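Local coordinates for VP4 CORE protein (Bluetongue virus, PDB 2JHP), which caps viral RNA as a multifunctional enzyme of the virus core, with two separate sites that hold the methylation by-product S-adenosyl-L-homocysteine, at residues V242-K245 against K246-L249; D365-K368 against M369-Y373; F117-A120 against L121-Y124; Y481-I484 against V485-D488. All coordinates share one frame; numbering follows the deposited sequence.

Contact 1 (V242-K245 against K246-L249); sequences VDSK and KDIL. With SAH (S-adenosyl-L-homocysteine), chain C.
The D247 carboxylate turns back over the loop that leads into helix 246-249, and OD2 collects two backbone N-H groups. D243 N lies 3.1 Å from D247 OD2, at an N-H...O angle of 158° and nearly in line with the C-O bond; S244 N adds a weak bond to D247 OD2 at 3.3 Å. The return bond, D247 N to S244 O at 3.1 Å, closes the turn, with the donor above the carbonyl plane. In the first helical turn K245 O accepts from both I248 N and L249 N.

The like charges sit close. D243 OD1 is 3.1 Å from D247 OD2, the two carboxylates only 12° from coplanar, a repulsion that the N-H groups at OD2 probably ease.

Apolar contact is lighter. K245 CG, at the start of an extended chain, lies 3.7 Å from L249 CD2. V242 CG1 is 4.2 Å from I248 CD1.

V242 also hydrogen-bonds the adenine of S-adenosyl-L-homocysteine through its backbone, V242 N to N1 at 3.0 Å and V242 O from N6. Its side chain and that of I248 pack on I196 of strand 192-196, Y223 of strand 219-223 and I292 of helix 280-295, within the Rossmann-like methyltransferase fold.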
loop_
_atom_site.group_PDB
_atom_site.type_symbol
_atom_site.label_atom_id
_atom_site.label_comp_id
_atom_site.label_asym_id
_atom_site.label_seq_id
_atom_site.Cartn_x
_atom_site.Cartn_y
_atom_site.Cartn_z
ATOM N N VAL A 242 -24.037 1.686 35.530
ATOM C CA VAL A 242 -24.468 0.478 34.834
ATOM C C VAL A 242 -24.236 -0.781 35.670
ATOM O O VAL A 242 -23.107 -1.072 36.067
ATOM C CB VAL A 242 -23.755 0.370 33.467
ATOM C CG1 VAL A 242 -24.178 -0.890 32.711
ATOM C CG2 VAL A 242 -24.024 1.625 32.631
ATOM N N ASP A 243 -25.311 -1.518 35.942
ATOM C CA ASP A 243 -25.207 -2.790 36.663
ATOM C C ASP A 243 -25.792 -3.980 35.886
ATOM O O ASP A 243 -25.465 -5.136 36.176
ATOM C CB ASP A 243 -25.776 -2.690 38.100
ATOM C CG ASP A 243 -27.252 -2.285 38.145
ATOM O OD1 ASP A 243 -27.821 -1.898 37.100
ATOM O OD2 ASP A 243 -27.848 -2.352 39.247
ATOM N N SER A 244 -26.637 -3.690 34.894
ATOM C CA SER A 244 -27.216 -4.731 34.035
ATOM C C SER A 244 -27.339 -4.303 32.579
ATOM O O SER A 244 -27.265 -3.114 32.252
ATOM C CB SER A 244 -28.581 -5.188 34.554
ATOM O OG SER A 244 -29.474 -4.094 34.687
ATOM N N LYS A 245 -27.528 -5.294 31.712
ATOM C CA LYS A 245 -27.731 -5.068 30.287
ATOM C C LYS A 245 -28.895 -4.118 30.022
ATOM O O LYS A 245 -28.888 -3.395 29.027
ATOM C CB LYS A 245 -27.966 -6.399 29.565
ATOM C CG LYS A 245 -29.123 -7.233 30.106
ATOM C CD LYS A 245 -29.389 -8.443 29.231
ATOM C CE LYS A 245 -30.536 -9.284 29.800
ATOM N NZ LYS A 245 -30.836 -10.501 28.987
ATOM N N LYS A 246 -29.884 -4.125 30.920
ATOM C CA LYS A 246 -31.058 -3.260 30.818
ATOM C C LYS A 246 -30.711 -1.786 30.607
ATOM O O LYS A 246 -31.415 -1.079 29.883
ATOM C CB LYS A 246 -31.931 -3.399 32.062
ATOM C CG LYS A 246 -32.761 -4.694 32.139
ATOM C CD LYS A 246 -33.303 -4.956 33.554
ATOM C CE LYS A 246 -34.496 -4.071 33.891
ATOM N NZ LYS A 246 -35.053 -4.375 35.246
ATOM N N ASP A 247 -29.623 -1.332 31.228
ATOM C CA ASP A 247 -29.189 0.066 31.134
ATOM C C ASP A 247 -28.690 0.453 29.742
ATOM O O ASP A 247 -28.544 1.636 29.434
ATOM C CB ASP A 247 -28.092 0.346 32.167
ATOM C CG ASP A 247 -28.527 0.020 33.582
ATOM O OD1 ASP A 247 -29.649 0.421 33.966
ATOM O OD2 ASP A 247 -27.748 -0.635 34.312
ATOM N N ILE A 248 -28.433 -0.559 28.914
ATOM C CA ILE A 248 -27.865 -0.387 27.580
ATOM C C ILE A 248 -28.880 -0.722 26.485
ATOM O O ILE A 248 -28.920 -0.060 25.447
ATOM C CB ILE A 248 -26.600 -1.255 27.408
ATOM C CG1 ILE A 248 -25.611 -0.973 28.541
ATOM C CG2 ILE A 248 -25.949 -1.016 26.044
ATOM C CD1 ILE A 248 -24.556 -2.004 28.677
ATOM N N LEU A 249 -29.692 -1.751 26.725
ATOM C CA LEU A 249 -30.784 -2.118 25.823
ATOM C C LEU A 249 -31.706 -0.941 25.499
ATOM O O LEU A 249 -32.107 -0.768 24.344
ATOM C CB LEU A 249 -31.626 -3.275 26.395
ATOM C CG LEU A 249 -31.378 -4.763 26.086
ATOM C CD1 LEU A 249 -30.571 -5.006 24.808
ATOM C CD2 LEU A 249 -30.731 -5.464 27.259
HETATM N N SAH C . -12.419 5.950 30.462
HETATM C CA SAH C . -11.896 6.987 31.408
HETATM C CB SAH C . -11.116 6.374 32.573
HETATM C CG SAH C . -11.953 5.455 33.459
HETATM S SD SAH C . -12.223 6.185 35.087
HETATM C C SAH C . -11.046 8.009 30.661
HETATM O O SAH C . -10.484 7.718 29.603
HETATM O OXT SAH C . -10.914 9.153 31.096
HETATM C "C5'" SAH C . -13.435 4.946 35.587
HETATM C "C4'" SAH C . -14.812 5.583 35.631
HETATM O "O4'" SAH C . -15.810 4.602 35.743
HETATM C "C3'" SAH C . -15.009 6.511 36.817
HETATM O "O3'" SAH C . -14.978 7.829 36.332
HETATM C "C2'" SAH C . -16.374 6.154 37.385
HETATM O "O2'" SAH C . -17.210 7.283 37.457
HETATM C "C1'" SAH C . -16.932 5.205 36.347
HETATM N N9 SAH C . -17.827 4.145 36.833
HETATM C C8 SAH C . -17.745 3.410 37.987
HETATM N N7 SAH C . -18.766 2.523 37.995
HETATM C C5 SAH C . -19.485 2.672 36.862
HETATM C C6 SAH C . -20.615 2.032 36.363
HETATM N N6 SAH C . -21.194 1.056 37.054
HETATM N N1 SAH C . -21.137 2.421 35.141
HETATM C C2 SAH C . -20.541 3.432 34.421
HETATM N N3 SAH C . -19.416 4.059 34.924
HETATM C C4 SAH C . -18.901 3.687 36.122
#

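Contact 2 (D365-K368 against M369-Y373); sequences DVRK and MVELY
V366 and M369 cross at an angle on the buried side of helix 363-373. M369 bends at its last torsion (chi3 -77°), which brings its methyl CE to V366 CG2 at 3.4 Å, while M369 CG rests near the D365 carbonyl.

On another part of the helix surface K368 and L372, one turn apart, pass each other at a slant. The lysine turns at chi2 (-79°) and then runs straight, laying its methylenes over the leucine branch: K368 CD is 3.8 Å from L372 CG, and the ammonium continues past L372 CD2. Underneath, L372 N bonds to K368 O at 2.8 Å, whereas the bonds M369 N to D365 O and E371 N to R367 O are long and weak.

R367 and E371 have opposite charges one turn apart but form no salt bridge. Their planar groups are inclined by 34°, and R367 NE stays 5.8 Å from E371 OE2. It is the aliphatic part of the arginine that meets the carboxylate, R367 CG to E371 OE2 at 3.4 Å. The polar ends turn to other partners, R367 NH2 to P310 O and E371 OE2 to Y334 OH.

V366, M369 and V370 press on L336 of strand 335-341, V366 also touches I309 and M369 reaches I166, so the apolar side of the helix, which follows strand 357-362, rests on the start of strand 335-341 and on neighbouring loops.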
loop_
_atom_site.group_PDB
_atom_site.type_symbol
_atom_site.label_atom_id
_atom_site.label_comp_id
_atom_site.label_asym_id
_atom_site.label_seq_id
_atom_site.Cartn_x
_atom_site.Cartn_y
_atom_site.Cartn_z
ATOM N N ASP A 365 2.007 -15.769 33.575
ATOM C CA ASP A 365 2.258 -15.635 32.144
ATOM C C ASP A 365 1.632 -14.350 31.618
ATOM O O ASP A 365 2.068 -13.772 30.607
ATOM C CB ASP A 365 1.703 -16.845 31.398
ATOM C CG ASP A 365 2.381 -18.133 31.804
ATOM O OD1 ASP A 365 3.604 -18.270 31.573
ATOM O OD2 ASP A 365 1.685 -19.010 32.355
ATOM N N VAL A 366 0.595 -13.919 32.324
ATOM C CA VAL A 366 -0.073 -12.668 32.050
ATOM C C VAL A 366 0.695 -11.522 32.739
ATOM O O VAL A 366 0.549 -10.352 32.396
ATOM C CB VAL A 366 -1.578 -12.804 32.428
ATOM C CG1 VAL A 366 -2.044 -11.699 33.342
ATOM C CG2 VAL A 366 -2.444 -12.888 31.158
ATOM N N ARG A 367 1.551 -11.892 33.686
ATOM C CA ARG A 367 2.446 -10.959 34.368
ATOM C C ARG A 367 3.653 -10.658 33.478
ATOM O O ARG A 367 4.110 -9.516 33.412
ATOM C CB ARG A 367 2.891 -11.558 35.703
ATOM C CG ARG A 367 3.345 -10.572 36.760
ATOM C CD ARG A 367 2.686 -10.890 38.106
ATOM N NE ARG A 367 1.292 -10.435 38.109
ATOM C CZ ARG A 367 0.385 -10.747 39.037
ATOM N NH1 ARG A 367 0.693 -11.544 40.067
ATOM N NH2 ARG A 367 -0.847 -10.261 38.927
ATOM N N LYS A 368 4.152 -11.691 32.794
ATOM C CA LYS A 368 5.251 -11.548 31.841
ATOM C C LYS A 368 4.898 -10.612 30.699
ATOM O O LYS A 368 5.727 -9.799 30.285
ATOM C CB LYS A 368 5.672 -12.902 31.258
ATOM C CG LYS A 368 7.073 -13.366 31.658
ATOM C CD LYS A 368 8.192 -12.673 30.858
ATOM C CE LYS A 368 9.551 -12.849 31.539
ATOM N NZ LYS A 368 10.660 -12.186 30.801
ATOM N N MET A 369 3.678 -10.731 30.183
ATOM C CA MET A 369 3.275 -9.926 29.036
ATOM C C MET A 369 3.513 -8.438 29.299
ATOM O O MET A 369 4.171 -7.760 28.499
ATOM C CB MET A 369 1.816 -10.194 28.654
ATOM C CG MET A 369 1.601 -11.500 27.920
ATOM S SD MET A 369 0.096 -11.506 26.927
ATOM C CE MET A 369 -1.160 -11.732 28.172
ATOM N N VAL A 370 2.991 -7.952 30.427
ATOM C CA VAL A 370 3.210 -6.581 30.884
ATOM C C VAL A 370 4.704 -6.246 30.861
ATOM O O VAL A 370 5.122 -5.275 30.237
ATOM C CB VAL A 370 2.645 -6.369 32.309
ATOM C CG1 VAL A 370 3.067 -4.998 32.879
ATOM C CG2 VAL A 370 1.125 -6.543 32.325
ATOM N N GLU A 371 5.503 -7.076 31.518
ATOM C CA GLU A 371 6.953 -6.859 31.624
ATOM C C GLU A 371 7.671 -6.864 30.278
ATOM O O GLU A 371 8.707 -6.219 30.126
ATOM C CB GLU A 371 7.575 -7.914 32.528
ATOM C CG GLU A 371 6.966 -7.930 33.911
ATOM C CD GLU A 371 7.123 -9.266 34.608
ATOM O OE1 GLU A 371 7.983 -10.083 34.188
ATOM O OE2 GLU A 371 6.379 -9.491 35.587
ATOM N N LEU A 372 7.122 -7.598 29.314
ATOM C CA LEU A 372 7.726 -7.698 27.992
ATOM C C LEU A 372 7.310 -6.569 27.047
ATOM O O LEU A 372 8.122 -6.122 26.244
ATOM C CB LEU A 372 7.413 -9.053 27.337
ATOM C CG LEU A 372 8.122 -10.328 27.810
ATOM C CD1 LEU A 372 7.549 -11.548 27.094
ATOM C CD2 LEU A 372 9.618 -10.242 27.581
ATOM N N TYR A 373 6.063 -6.105 27.141
ATOM C CA TYR A 373 5.527 -5.197 26.121
ATOM C C TYR A 373 5.145 -3.782 26.575
ATOM O O TYR A 373 5.161 -2.856 25.767
ATOM C CB TYR A 373 4.375 -5.874 25.353
ATOM C CG TYR A 373 4.741 -7.240 24.811
ATOM C CD1 TYR A 373 5.740 -7.393 23.843
ATOM C CD2 TYR A 373 4.104 -8.381 25.278
ATOM C CE1 TYR A 373 6.090 -8.651 23.357
ATOM C CE2 TYR A 373 4.445 -9.643 24.797
ATOM C CZ TYR A 373 5.435 -9.774 23.839
ATOM O OH TYR A 373 5.756 -11.038 23.381
#

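Contact 3 (F117-A120 against L121-Y124); sequences FGDA and LRNY. With GUN (guanine), chain E; SAH (S-adenosyl-L-homocysteine), chain B.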
loop_
_atom_site.group_PDB
_atom_site.type_symbol
_atom_site.label_atom_id
_atom_site.label_comp_id
_atom_site.label_asym_id
_atom_site.label_seq_id
_atom_site.Cartn_x
_atom_site.Cartn_y
_atom_site.Cartn_z
ATOM N N PHE A 117 3.793 6.625 -4.677
ATOM C CA PHE A 117 3.626 5.644 -5.728
ATOM C C PHE A 117 2.563 4.599 -5.353
ATOM O O PHE A 117 1.578 4.416 -6.074
ATOM C CB PHE A 117 4.962 4.996 -6.086
ATOM C CG PHE A 117 4.831 3.809 -6.955
ATOM C CD1 PHE A 117 4.405 3.930 -8.245
ATOM C CD2 PHE A 117 5.135 2.570 -6.479
ATOM C CE1 PHE A 117 4.280 2.825 -9.059
ATOM C CE2 PHE A 117 5.027 1.445 -7.272
ATOM C CZ PHE A 117 4.597 1.573 -8.581
ATOM N N GLY A 118 2.759 3.936 -4.218
ATOM C CA GLY A 118 1.789 2.964 -3.723
ATOM C C GLY A 118 0.381 3.504 -3.525
ATOM O O GLY A 118 -0.581 2.785 -3.759
ATOM N N ASP A 119 0.270 4.762 -3.098
ATOM C CA ASP A 119 -1.017 5.400 -2.804
ATOM C C ASP A 119 -1.819 5.701 -4.057
ATOM O O ASP A 119 -3.047 5.664 -4.040
ATOM C CB ASP A 119 -0.828 6.719 -2.041
ATOM C CG ASP A 119 -0.447 6.522 -0.573
ATOM O OD1 ASP A 119 -0.158 5.391 -0.120
ATOM O OD2 ASP A 119 -0.420 7.548 0.129
ATOM N N ALA A 120 -1.113 6.039 -5.127
ATOM C CA ALA A 120 -1.744 6.306 -6.391
ATOM C C ALA A 120 -2.352 5.016 -6.935
ATOM O O ALA A 120 -3.495 5.009 -7.371
ATOM C CB ALA A 120 -0.758 6.902 -7.347
ATOM N N LEU A 121 -1.610 3.919 -6.865
ATOM C CA LEU A 121 -2.129 2.619 -7.264
ATOM C C LEU A 121 -3.262 2.137 -6.367
ATOM O O LEU A 121 -4.170 1.464 -6.833
ATOM C CB LEU A 121 -1.020 1.570 -7.282
ATOM C CG LEU A 121 0.132 1.744 -8.270
ATOM C CD1 LEU A 121 0.971 0.452 -8.326
ATOM C CD2 LEU A 121 -0.355 2.125 -9.661
ATOM N N ARG A 122 -3.205 2.461 -5.080
ATOM C CA ARG A 122 -4.207 1.971 -4.157
ATOM C C ARG A 122 -5.512 2.737 -4.305
ATOM O O ARG A 122 -6.592 2.163 -4.130
ATOM C CB ARG A 122 -3.719 2.033 -2.717
ATOM C CG ARG A 122 -4.397 0.996 -1.812
ATOM C CD ARG A 122 -3.885 1.006 -0.372
ATOM N NE ARG A 122 -2.454 0.731 -0.323
ATOM C CZ ARG A 122 -1.528 1.673 -0.226
ATOM N NH1 ARG A 122 -1.906 2.939 -0.154
ATOM N NH2 ARG A 122 -0.243 1.345 -0.209
ATOM N N ASN A 123 -5.422 4.025 -4.633
ATOM C CA ASN A 123 -6.618 4.828 -4.819
ATOM C C ASN A 123 -7.388 4.378 -6.025
ATOM O O ASN A 123 -8.575 4.242 -5.944
ATOM C CB ASN A 123 -6.304 6.323 -4.835
ATOM C CG ASN A 123 -5.801 6.831 -3.472
ATOM O OD1 ASN A 123 -5.825 6.114 -2.459
ATOM N ND2 ASN A 123 -5.334 8.073 -3.452
ATOM N N TYR A 124 -6.698 4.074 -7.114
ATOM C CA TYR A 124 -7.342 3.475 -8.285
ATOM C C TYR A 124 -8.073 2.190 -7.870
ATOM O O TYR A 124 -9.221 1.945 -8.296
ATOM C CB TYR A 124 -6.320 3.194 -9.400
ATOM C CG TYR A 124 -6.810 2.243 -10.484
ATOM C CD1 TYR A 124 -7.595 2.703 -11.547
ATOM C CD2 TYR A 124 -6.486 0.878 -10.448
ATOM C CE1 TYR A 124 -8.041 1.837 -12.543
ATOM C CE2 TYR A 124 -6.933 -0.005 -11.443
ATOM C CZ TYR A 124 -7.713 0.482 -12.488
ATOM O OH TYR A 124 -8.168 -0.384 -13.473
HETATM N N9 GUN E . 3.039 2.017 0.368
HETATM C C8 GUN E . 2.987 1.127 1.359
HETATM N N7 GUN E . 3.882 0.162 1.129
HETATM C C5 GUN E . 4.514 0.437 -0.012
HETATM C C6 GUN E . 5.526 -0.203 -0.730
HETATM O O6 GUN E . 6.020 -1.253 -0.323
HETATM N N1 GUN E . 5.979 0.365 -1.929
HETATM C C2 GUN E . 5.391 1.562 -2.367
HETATM N N2 GUN E . 5.793 2.126 -3.489
HETATM N N3 GUN E . 4.418 2.149 -1.648
HETATM C C4 GUN E . 3.973 1.622 -0.496
HETATM N N SAH B . -1.004 -4.557 0.283
HETATM C CA SAH B . -0.558 -3.425 1.154
HETATM C CB SAH B . 0.610 -3.749 2.091
HETATM C CG SAH B . 1.595 -4.846 1.730
HETATM S SD SAH B . 2.647 -5.244 3.152
HETATM C C SAH B . -0.287 -2.150 0.372
HETATM O O SAH B . -1.046 -1.799 -0.534
HETATM O OXT SAH B . 0.670 -1.426 0.647
HETATM C "C5'" SAH B . 2.639 -6.995 2.671
HETATM C "C4'" SAH B . 1.716 -7.843 3.529
HETATM O "O4'" SAH B . 1.174 -8.911 2.778
HETATM C "C3'" SAH B . 2.433 -8.457 4.729
HETATM O "O3'" SAH B . 1.556 -8.328 5.836
HETATM C "C2'" SAH B . 2.575 -9.929 4.371
HETATM O "O2'" SAH B . 2.493 -10.776 5.486
HETATM C "C1'" SAH B . 1.368 -10.146 3.460
HETATM N N9 SAH B . 1.536 -11.290 2.535
HETATM C C8 SAH B . 2.687 -11.692 1.898
HETATM N N7 SAH B . 2.407 -12.788 1.146
HETATM C C5 SAH B . 1.096 -13.093 1.291
HETATM C C6 SAH B . 0.285 -14.095 0.753
HETATM N N6 SAH B . 0.794 -14.992 -0.089
HETATM N N1 SAH B . -1.057 -14.151 1.083
HETATM C C2 SAH B . -1.595 -13.214 1.948
HETATM N N3 SAH B . -0.796 -12.219 2.484
HETATM C C4 SAH B . 0.531 -12.156 2.165
#
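D119 and R122 pair across one turn of helix 114-128, which precedes strand 131-132 of a Rossmann-like methyltransferase sheet.

The salt bridge runs from R122 NH1 to D119 OD1 at 3.0 Å. D119 OD1 lies in the guanidinium plane of R122, but NH1 meets the oxygen from 42° above the carboxylate plane, the two groups being turned 74° apart.

Further hydrogen bonds go to the ligand. The bend of R122 at chi3 (-60°) presents its other nitrogens to the carboxylate of S-adenosyl-L-homocysteine: R122 NE to ligand O at 2.9 Å and R122 NH2 to ligand OXT at 3.0 Å. By holding NH1, D119 probably helps fix the rotation of the group that grips the ligand. G118 O sits over one guanidinium face, offset toward its rim, and also accepts R122 N at 3.0 Å.

Apolar packing is carried by F117 CZ and L121 CD1, 3.8 Å apart; L121 also rests on I474 of helix 470-480 and I433 of strand 433-437.

Guanine occupies the pocket beside this turn, completed partly by Y446. G118, having no side chain, lets guanine N3 come to 3.4 Å from its CA, and guanine N2 stands at the edge of the F117 ring, in its plane, 3.1 Å from CD2.

Contact 4 (Y481-I484 against V485-D488); sequences YPDI and VKKD
V485 and I484 are adjacent residues whose side chains cross at a slant as the chain turns away from helix 470-480, touching through their CG2 methyls, V485 CG2 to I484 CG2 at 4.1 Å. V485 CG1 stands anti to the backbone N (chi1 -174°), which puts CG2 beside that N and anti to the carbonyl carbon, where it packs back on the preceding peptide, V485 CG2 being 3.5 Å from I484 C. The valine side chain packs mainly on I474, L477 and M478 of helix 470-480 and also touches helix 114-128, which I484 contacts through Y124 and K127.

What fixes them in this relation is the backbone. Y481, the first residue beyond helix 470-480 to leave helical angles, offers its carbonyl to two donors: I484 N at 3.0 Å, closing a type I beta turn over P482 and D483, and V485 N, also 3.0 Å from Y481 O, closing the wider alpha turn around it. The second bond is almost straight, with an N-H...O angle of 174°. At its far end the Y481 side chain is held by a hydrogen bond from OH to E505.

K486, exposed to solvent, supplies the third share of the contact. A bend at chi4 (-79°) swings its ammonium back toward the turn, yet K486 NZ remains 3.9 Å from D483 OD2, a long salt bridge. A second, water-mediated link uses the main chain: K486 N donates to a water at 3.1 Å, and the same water gives a weak bond to I484 O.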
loop_
_atom_site.group_PDB
_atom_site.type_symbol
_atom_site.label_atom_id
_atom_site.label_comp_id
_atom_site.label_asym_id
_atom_site.label_seq_id
_atom_site.Cartn_x
_atom_site.Cartn_y
_atom_site.Cartn_z
ATOM N N TYR A 481 -7.331 8.002 -16.275
ATOM C CA TYR A 481 -8.103 8.457 -15.119
ATOM C C TYR A 481 -7.498 9.697 -14.461
ATOM O O TYR A 481 -6.956 9.611 -13.362
ATOM C CB TYR A 481 -8.251 7.336 -14.095
ATOM C CG TYR A 481 -8.919 6.090 -14.619
ATOM C CD1 TYR A 481 -8.169 4.984 -14.997
ATOM C CD2 TYR A 481 -10.310 6.014 -14.728
ATOM C CE1 TYR A 481 -8.772 3.828 -15.472
ATOM C CE2 TYR A 481 -10.936 4.857 -15.210
ATOM C CZ TYR A 481 -10.155 3.765 -15.580
ATOM O OH TYR A 481 -10.762 2.622 -16.055
ATOM N N PRO A 482 -7.606 10.859 -15.132
ATOM C CA PRO A 482 -7.029 12.143 -14.726
ATOM C C PRO A 482 -7.325 12.666 -13.312
ATOM O O PRO A 482 -6.552 13.474 -12.809
ATOM C CB PRO A 482 -7.588 13.107 -15.769
ATOM C CG PRO A 482 -7.764 12.260 -16.960
ATOM C CD PRO A 482 -8.310 10.990 -16.420
ATOM N N ASP A 483 -8.411 12.249 -12.671
ATOM C CA ASP A 483 -8.582 12.636 -11.262
ATOM C C ASP A 483 -8.499 11.503 -10.264
ATOM O O ASP A 483 -8.734 11.709 -9.071
ATOM C CB ASP A 483 -9.849 13.452 -11.025
ATOM C CG ASP A 483 -9.581 14.951 -10.940
ATOM O OD1 ASP A 483 -10.555 15.715 -10.795
ATOM O OD2 ASP A 483 -8.400 15.365 -11.013
ATOM N N ILE A 484 -8.163 10.307 -10.746
ATOM C CA ILE A 484 -7.670 9.265 -9.862
ATOM C C ILE A 484 -6.175 9.505 -9.650
ATOM O O ILE A 484 -5.709 9.518 -8.510
ATOM C CB ILE A 484 -7.958 7.830 -10.371
ATOM C CG1 ILE A 484 -9.465 7.615 -10.530
ATOM C CG2 ILE A 484 -7.424 6.810 -9.383
ATOM C CD1 ILE A 484 -9.880 6.219 -10.985
ATOM N N VAL A 485 -5.433 9.715 -10.739
ATOM C CA VAL A 485 -3.990 9.990 -10.656
ATOM C C VAL A 485 -3.670 11.276 -11.401
ATOM O O VAL A 485 -3.682 11.314 -12.630
ATOM C CB VAL A 485 -3.117 8.802 -11.188
ATOM C CG1 VAL A 485 -1.641 9.052 -10.949
ATOM C CG2 VAL A 485 -3.516 7.479 -10.532
ATOM N N LYS A 486 -3.397 12.328 -10.641
ATOM C CA LYS A 486 -3.165 13.660 -11.190
ATOM C C LYS A 486 -1.807 13.752 -11.890
ATOM O O LYS A 486 -0.906 12.967 -11.611
ATOM C CB LYS A 486 -3.232 14.711 -10.079
ATOM C CG LYS A 486 -4.575 14.852 -9.397
ATOM C CD LYS A 486 -4.425 15.742 -8.174
ATOM C CE LYS A 486 -5.561 15.556 -7.188
ATOM N NZ LYS A 486 -6.786 16.288 -7.608
ATOM N N LYS A 487 -1.667 14.715 -12.798
ATOM C CA LYS A 487 -0.400 14.950 -13.491
ATOM C C LYS A 487 0.712 15.344 -12.518
ATOM O O LYS A 487 1.880 14.998 -12.726
ATOM C CB LYS A 487 -0.559 16.045 -14.550
ATOM C CG LYS A 487 -0.502 15.562 -15.989
ATOM C CD LYS A 487 -1.871 15.345 -16.595
ATOM C CE LYS A 487 -1.818 15.473 -18.120
ATOM N NZ LYS A 487 -1.825 16.907 -18.576
ATOM N N ASP A 488 0.322 16.055 -11.459
ATOM C CA ASP A 488 1.235 16.670 -10.495
ATOM C C ASP A 488 1.799 15.702 -9.417
ATOM O O ASP A 488 2.651 16.076 -8.596
ATOM C CB ASP A 488 0.513 17.851 -9.850
ATOM C CG ASP A 488 1.452 18.826 -9.215
ATOM O OD1 ASP A 488 2.418 19.251 -9.864
ATOM O OD2 ASP A 488 1.216 19.168 -8.055
HETATM O O HOH W 1 -3.240 11.814 -7.616
#

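Contact 3 is the buried one, near the middle of the chain; contacts 1 and 2 are partly buried and contact 4 lies at the surface. Contacts 3 and 4 are packed together, with centres about 11 Å apart: Y124 CA meets I484 CG2 at 3.5 Å, and the hydroxyls of Y124 and Y481 share E505. Both also rest on helix 470-480. Contacts 1 and 2 pack beside the sheet that holds strands 192-196 and 335-341, about 33 Å apart between centres. Ligand chemistry divides them differently: contact 1 binds adenine through backbone atoms, contact 3 binds a ligand carboxylate through a charged side chain and also lines a guanine pocket, and contacts 2 and 4 hold no ligand.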